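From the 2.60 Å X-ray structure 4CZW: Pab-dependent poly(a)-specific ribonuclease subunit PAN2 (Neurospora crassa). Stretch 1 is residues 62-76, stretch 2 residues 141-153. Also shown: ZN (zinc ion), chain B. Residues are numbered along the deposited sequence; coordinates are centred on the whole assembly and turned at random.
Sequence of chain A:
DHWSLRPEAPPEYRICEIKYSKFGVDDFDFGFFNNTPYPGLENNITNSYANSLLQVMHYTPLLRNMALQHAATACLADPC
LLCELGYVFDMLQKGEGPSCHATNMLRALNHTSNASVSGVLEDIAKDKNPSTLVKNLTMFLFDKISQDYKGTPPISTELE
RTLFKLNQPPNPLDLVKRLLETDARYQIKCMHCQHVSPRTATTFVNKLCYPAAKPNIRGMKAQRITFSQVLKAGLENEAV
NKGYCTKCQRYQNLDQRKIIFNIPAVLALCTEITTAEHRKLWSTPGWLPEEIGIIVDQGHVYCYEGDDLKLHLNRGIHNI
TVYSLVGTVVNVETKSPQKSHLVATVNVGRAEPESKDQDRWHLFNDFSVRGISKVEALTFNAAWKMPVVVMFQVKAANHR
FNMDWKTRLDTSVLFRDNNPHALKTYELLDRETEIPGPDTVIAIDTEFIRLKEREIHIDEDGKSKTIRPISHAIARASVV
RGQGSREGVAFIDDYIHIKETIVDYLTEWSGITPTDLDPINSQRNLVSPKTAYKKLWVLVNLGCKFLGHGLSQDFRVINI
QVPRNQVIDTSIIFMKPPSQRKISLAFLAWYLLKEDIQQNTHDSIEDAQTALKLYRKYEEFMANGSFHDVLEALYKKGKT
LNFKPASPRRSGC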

# COMPACT_ATOMS: atom_id res chain seq x y z
N LEU A 62 -13.26 -1.27 2.75
CA LEU A 62 -13.24 -0.46 3.97
C LEU A 62 -11.83 -0.04 4.34
O LEU A 62 -11.63 1.04 4.89
CB LEU A 62 -13.88 -1.23 5.12
CG LEU A 62 -15.40 -1.40 5.04
CD1 LEU A 62 -15.91 -2.20 6.23
CD2 LEU A 62 -16.08 -0.05 4.95
N LEU A 63 -10.85 -0.88 4.04
CA LEU A 63 -9.46 -0.57 4.33
C LEU A 63 -8.87 0.42 3.33
O LEU A 63 -8.14 1.33 3.71
CB LEU A 63 -8.61 -1.85 4.36
CG LEU A 63 -8.84 -2.80 5.54
CD1 LEU A 63 -7.88 -3.97 5.48
CD2 LEU A 63 -8.69 -2.05 6.85
N ARG A 64 -9.20 0.24 2.06
CA ARG A 64 -8.68 1.11 1.01
C ARG A 64 -9.22 2.53 1.16
O ARG A 64 -8.47 3.50 1.05
CB ARG A 64 -9.03 0.57 -0.38
CG ARG A 64 -8.31 1.31 -1.51
CD ARG A 64 -9.03 1.16 -2.85
NE ARG A 64 -8.91 -0.18 -3.42
CZ ARG A 64 -9.40 -0.53 -4.60
NH1 ARG A 64 -10.05 0.36 -5.34
NH2 ARG A 64 -9.25 -1.77 -5.05
N ASN A 65 -10.52 2.64 1.42
CA ASN A 65 -11.14 3.94 1.64
C ASN A 65 -10.56 4.63 2.86
O ASN A 65 -10.22 5.82 2.82
CB ASN A 65 -12.66 3.78 1.79
CG ASN A 65 -13.35 5.11 2.05
OD1 ASN A 65 -13.63 5.87 1.12
ND2 ASN A 65 -13.65 5.38 3.32
N MSE A 66 -10.43 3.88 3.95
CA MSE A 66 -9.88 4.38 5.21
C MSE A 66 -8.53 5.07 5.02
O MSE A 66 -8.31 6.16 5.54
CB MSE A 66 -9.74 3.23 6.20
CG MSE A 66 -9.27 3.63 7.58
SE MSE A 66 -8.97 2.06 8.71
CE MSE A 66 -10.65 1.13 8.36
N ALA A 67 -7.65 4.43 4.26
CA ALA A 67 -6.31 4.95 4.03
C ALA A 67 -6.33 6.19 3.14
O ALA A 67 -5.60 7.15 3.38
CB ALA A 67 -5.42 3.88 3.42
N LEU A 68 -7.17 6.16 2.10
CA LEU A 68 -7.25 7.26 1.15
C LEU A 68 -7.85 8.51 1.78
O LEU A 68 -7.43 9.63 1.48
CB LEU A 68 -8.06 6.84 -0.08
CG LEU A 68 -7.39 5.83 -1.00
CD1 LEU A 68 -8.34 5.41 -2.11
CD2 LEU A 68 -6.11 6.40 -1.58
N GLN A 69 -8.84 8.33 2.65
CA GLN A 69 -9.48 9.46 3.32
C GLN A 69 -8.50 10.15 4.26
O GLN A 69 -8.64 11.34 4.53
CB GLN A 69 -10.72 9.00 4.10
CG GLN A 69 -11.83 8.41 3.24
CD GLN A 69 -12.49 9.43 2.33
OE1 GLN A 69 -12.39 10.63 2.56
NE2 GLN A 69 -13.18 8.94 1.31
N HIS A 70 -7.52 9.41 4.75
CA HIS A 70 -6.50 9.97 5.63
C HIS A 70 -5.35 10.59 4.84
O HIS A 70 -4.89 11.69 5.16
CB HIS A 70 -5.96 8.92 6.59
CG HIS A 70 -4.75 9.37 7.36
ND1 HIS A 70 -4.83 10.26 8.40
CD2 HIS A 70 -3.44 9.07 7.22
CE1 HIS A 70 -3.62 10.48 8.88
NE2 HIS A 70 -2.76 9.77 8.18
N ALA A 71 -4.88 9.87 3.83
CA ALA A 71 -3.75 10.32 3.02
C ALA A 71 -4.07 11.62 2.30
O ALA A 71 -3.17 12.41 1.99
CB ALA A 71 -3.36 9.24 2.02
N ALA A 72 -5.35 11.86 2.04
CA ALA A 72 -5.78 13.05 1.31
C ALA A 72 -5.86 14.28 2.21
O ALA A 72 -6.16 15.38 1.74
CB ALA A 72 -7.13 12.79 0.66
N THR A 73 -5.57 14.10 3.50
CA THR A 73 -5.60 15.22 4.44
C THR A 73 -4.27 15.97 4.42
O THR A 73 -3.41 15.71 3.59
CB THR A 73 -5.89 14.75 5.88
OG1 THR A 73 -4.78 14.00 6.38
CG2 THR A 73 -7.15 13.90 5.91
N ALA A 74 -4.12 16.91 5.35
CA ALA A 74 -2.92 17.73 5.42
C ALA A 74 -1.86 17.09 6.31
O ALA A 74 -0.90 17.75 6.72
CB ALA A 74 -3.25 19.12 5.93
N CYS A 75 -2.03 15.80 6.60
CA CYS A 75 -1.12 15.06 7.47
C CYS A 75 0.33 15.15 7.01
O CYS A 75 0.66 14.72 5.90
CB CYS A 75 -1.55 13.60 7.56
SG CYS A 75 -0.46 12.54 8.54
N LEU A 76 1.18 15.72 7.86
CA LEU A 76 2.60 15.85 7.55
C LEU A 76 3.44 14.94 8.44
O LEU A 76 4.64 15.14 8.60
CB LEU A 76 3.05 17.30 7.71
CG LEU A 76 2.49 18.30 6.70
CD1 LEU A 76 3.01 19.70 6.98
CD2 LEU A 76 2.83 17.88 5.28
ZN ZN B . -0.84 10.35 7.82
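Stretch 2 141-153: LFDKISQDYKGTP

Stretch 2 packs on stretch 1 as one helix laid obliquely along another, a largely van der Waals contact with no hydrogen bond between the two, which closes in at its C-terminal end around a histidine that binds zinc. Residues 141-149 continue a helix that begins earlier in the chain, and they run in the same general direction as helix 62-71: the N-to-C directions differ by 44°, and the axes approach to 10.8 Å. The backbones draw together along the way, from 9.9 Å between L63 CA and F142 CA to 6.3 Å between H70 CA and Y149 CA.

Where the helices are farther apart, long side chains bridge the gap. F142 leaves its backbone sideways, with chi1 at -90°, but its ring reaches across so that F142 CZ lies 4.1 Å from L63 CD1. L63, with an m, t rotamer, likewise starts sideways and brings its end nearer. One turn further on, I145 extends CD1 to 4.4 Å from SE of M66, a selenomethionine in this structure. The unbranched chain of M66 can lie along its neighbours: its CG is 3.7 Å from Y149 CD1, and its SE is 5.3 Å from the centroid of the Y149 ring, in an oblique sulfur-aromatic type of contact. A large flat ring suits this position, and Y149 loses more surface to stretch 1 than any other residue of stretch 2.

H70 points toward stretch 2 from the last turn of its helix. H70 CE1 lies 3.2 Å from D148 O, a close approach not counted as a hydrogen bond, and the carbonyl carbon of D148 sits over one face of the ring. Imidazole suits the place because it can pack against backbone while H70 NE2 binds the zinc at 2.0 Å. C75 SG binds the same ion at 2.3 Å, and two further ligands come from elsewhere in the structure.

Beyond the helices, T152 adopts an extended conformation (phi/psi -139/141) and points toward stretch 1. With chi1 t, the methyl T152 CG2 meets three residues: H70 CE1 at 3.6 Å, T73 OG1 at 3.7 Å and C75 CB at 4.0 Å. On this β-branched residue OG1 lies farther from the zinc. T73 spends its hydroxyl within its own stretch, where OG1 donates to H70 O at 2.6 Å and accepts from C75 N at 3.3 Å, while its methyl CG2 rests 3.5 Å from P153 O. The P153 CA-to-CB bond points away.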

# COMPACT_ATOMS: atom_id res chain seq x y z
N LEU A 141 0.31 -3.23 11.81
CA LEU A 141 -0.32 -2.25 10.92
C LEU A 141 -1.68 -1.81 11.42
O LEU A 141 -1.96 -0.61 11.50
CB LEU A 141 -0.45 -2.82 9.50
CG LEU A 141 0.77 -2.68 8.60
CD1 LEU A 141 0.49 -3.23 7.21
CD2 LEU A 141 1.20 -1.22 8.52
N PHE A 142 -2.53 -2.77 11.77
CA PHE A 142 -3.88 -2.47 12.26
C PHE A 142 -3.85 -1.58 13.50
O PHE A 142 -4.74 -0.75 13.69
CB PHE A 142 -4.63 -3.76 12.57
CG PHE A 142 -5.41 -4.31 11.40
CD1 PHE A 142 -4.76 -4.71 10.25
CD2 PHE A 142 -6.79 -4.41 11.45
CE1 PHE A 142 -5.46 -5.21 9.17
CE2 PHE A 142 -7.50 -4.91 10.38
CZ PHE A 142 -6.84 -5.31 9.24
N ASP A 143 -2.82 -1.74 14.32
CA ASP A 143 -2.65 -0.93 15.51
C ASP A 143 -2.18 0.48 15.15
O ASP A 143 -2.69 1.47 15.67
CB ASP A 143 -1.67 -1.58 16.48
CG ASP A 143 -1.46 -0.76 17.74
OD1 ASP A 143 -2.41 -0.07 18.17
OD2 ASP A 143 -0.35 -0.81 18.31
N LYS A 144 -1.19 0.55 14.26
CA LYS A 144 -0.60 1.83 13.89
C LYS A 144 -1.56 2.71 13.09
O LYS A 144 -1.68 3.90 13.37
CB LYS A 144 0.69 1.60 13.08
CG LYS A 144 1.87 1.18 13.94
CD LYS A 144 2.22 2.26 14.95
CE LYS A 144 3.40 1.85 15.82
NZ LYS A 144 3.72 2.90 16.83
N ILE A 145 -2.24 2.13 12.11
CA ILE A 145 -3.14 2.90 11.27
C ILE A 145 -4.40 3.32 12.02
O ILE A 145 -5.10 4.24 11.62
CB ILE A 145 -3.54 2.13 10.00
CG1 ILE A 145 -4.47 0.96 10.35
CG2 ILE A 145 -2.31 1.64 9.25
CD1 ILE A 145 -4.97 0.20 9.14
N SER A 146 -4.68 2.63 13.13
CA SER A 146 -5.83 2.96 13.95
C SER A 146 -5.61 4.29 14.67
O SER A 146 -6.53 5.11 14.77
CB SER A 146 -6.11 1.85 14.97
OG SER A 146 -7.30 2.11 15.69
N GLN A 147 -4.39 4.50 15.15
CA GLN A 147 -4.06 5.74 15.84
C GLN A 147 -3.64 6.82 14.85
O GLN A 147 -3.72 8.01 15.15
CB GLN A 147 -2.95 5.50 16.87
CG GLN A 147 -1.60 5.13 16.28
CD GLN A 147 -0.60 4.69 17.33
OE1 GLN A 147 -0.90 3.85 18.18
NE2 GLN A 147 0.60 5.27 17.29
N ASP A 148 -3.20 6.41 13.67
CA ASP A 148 -2.90 7.35 12.59
C ASP A 148 -4.18 7.98 12.06
O ASP A 148 -4.20 9.15 11.69
CB ASP A 148 -2.14 6.65 11.46
CG ASP A 148 -0.69 6.39 11.79
OD1 ASP A 148 -0.15 7.06 12.69
OD2 ASP A 148 -0.08 5.51 11.15
N TYR A 149 -5.24 7.18 12.03
CA TYR A 149 -6.52 7.63 11.49
C TYR A 149 -7.16 8.70 12.36
O TYR A 149 -7.84 9.60 11.85
CB TYR A 149 -7.46 6.43 11.35
CG TYR A 149 -8.81 6.77 10.75
CD1 TYR A 149 -8.98 6.82 9.37
CD2 TYR A 149 -9.91 7.01 11.56
CE1 TYR A 149 -10.22 7.12 8.81
CE2 TYR A 149 -11.15 7.32 11.01
CZ TYR A 149 -11.29 7.37 9.64
OH TYR A 149 -12.52 7.67 9.10
N LYS A 150 -6.95 8.61 13.66
CA LYS A 150 -7.56 9.55 14.60
C LYS A 150 -6.67 10.75 14.88
O LYS A 150 -7.06 11.67 15.59
CB LYS A 150 -7.90 8.83 15.91
CG LYS A 150 -6.70 8.23 16.62
CD LYS A 150 -7.11 7.43 17.85
CE LYS A 150 -8.06 6.30 17.48
NZ LYS A 150 -8.46 5.50 18.67
N GLY A 151 -5.46 10.73 14.32
CA GLY A 151 -4.52 11.83 14.51
C GLY A 151 -5.03 13.12 13.90
O GLY A 151 -4.91 14.19 14.51
N THR A 152 -5.59 13.02 12.71
CA THR A 152 -6.18 14.17 12.03
C THR A 152 -7.49 13.76 11.36
O THR A 152 -7.59 12.66 10.82
CB THR A 152 -5.21 14.77 10.98
OG1 THR A 152 -5.89 15.77 10.21
CG2 THR A 152 -4.69 13.69 10.05
N PRO A 153 -8.51 14.64 11.41
CA PRO A 153 -9.82 14.35 10.83
C PRO A 153 -9.76 13.98 9.36
O PRO A 153 -9.23 14.75 8.56
CB PRO A 153 -10.58 15.67 11.02
CG PRO A 153 -9.93 16.31 12.20
CD PRO A 153 -8.48 15.94 12.10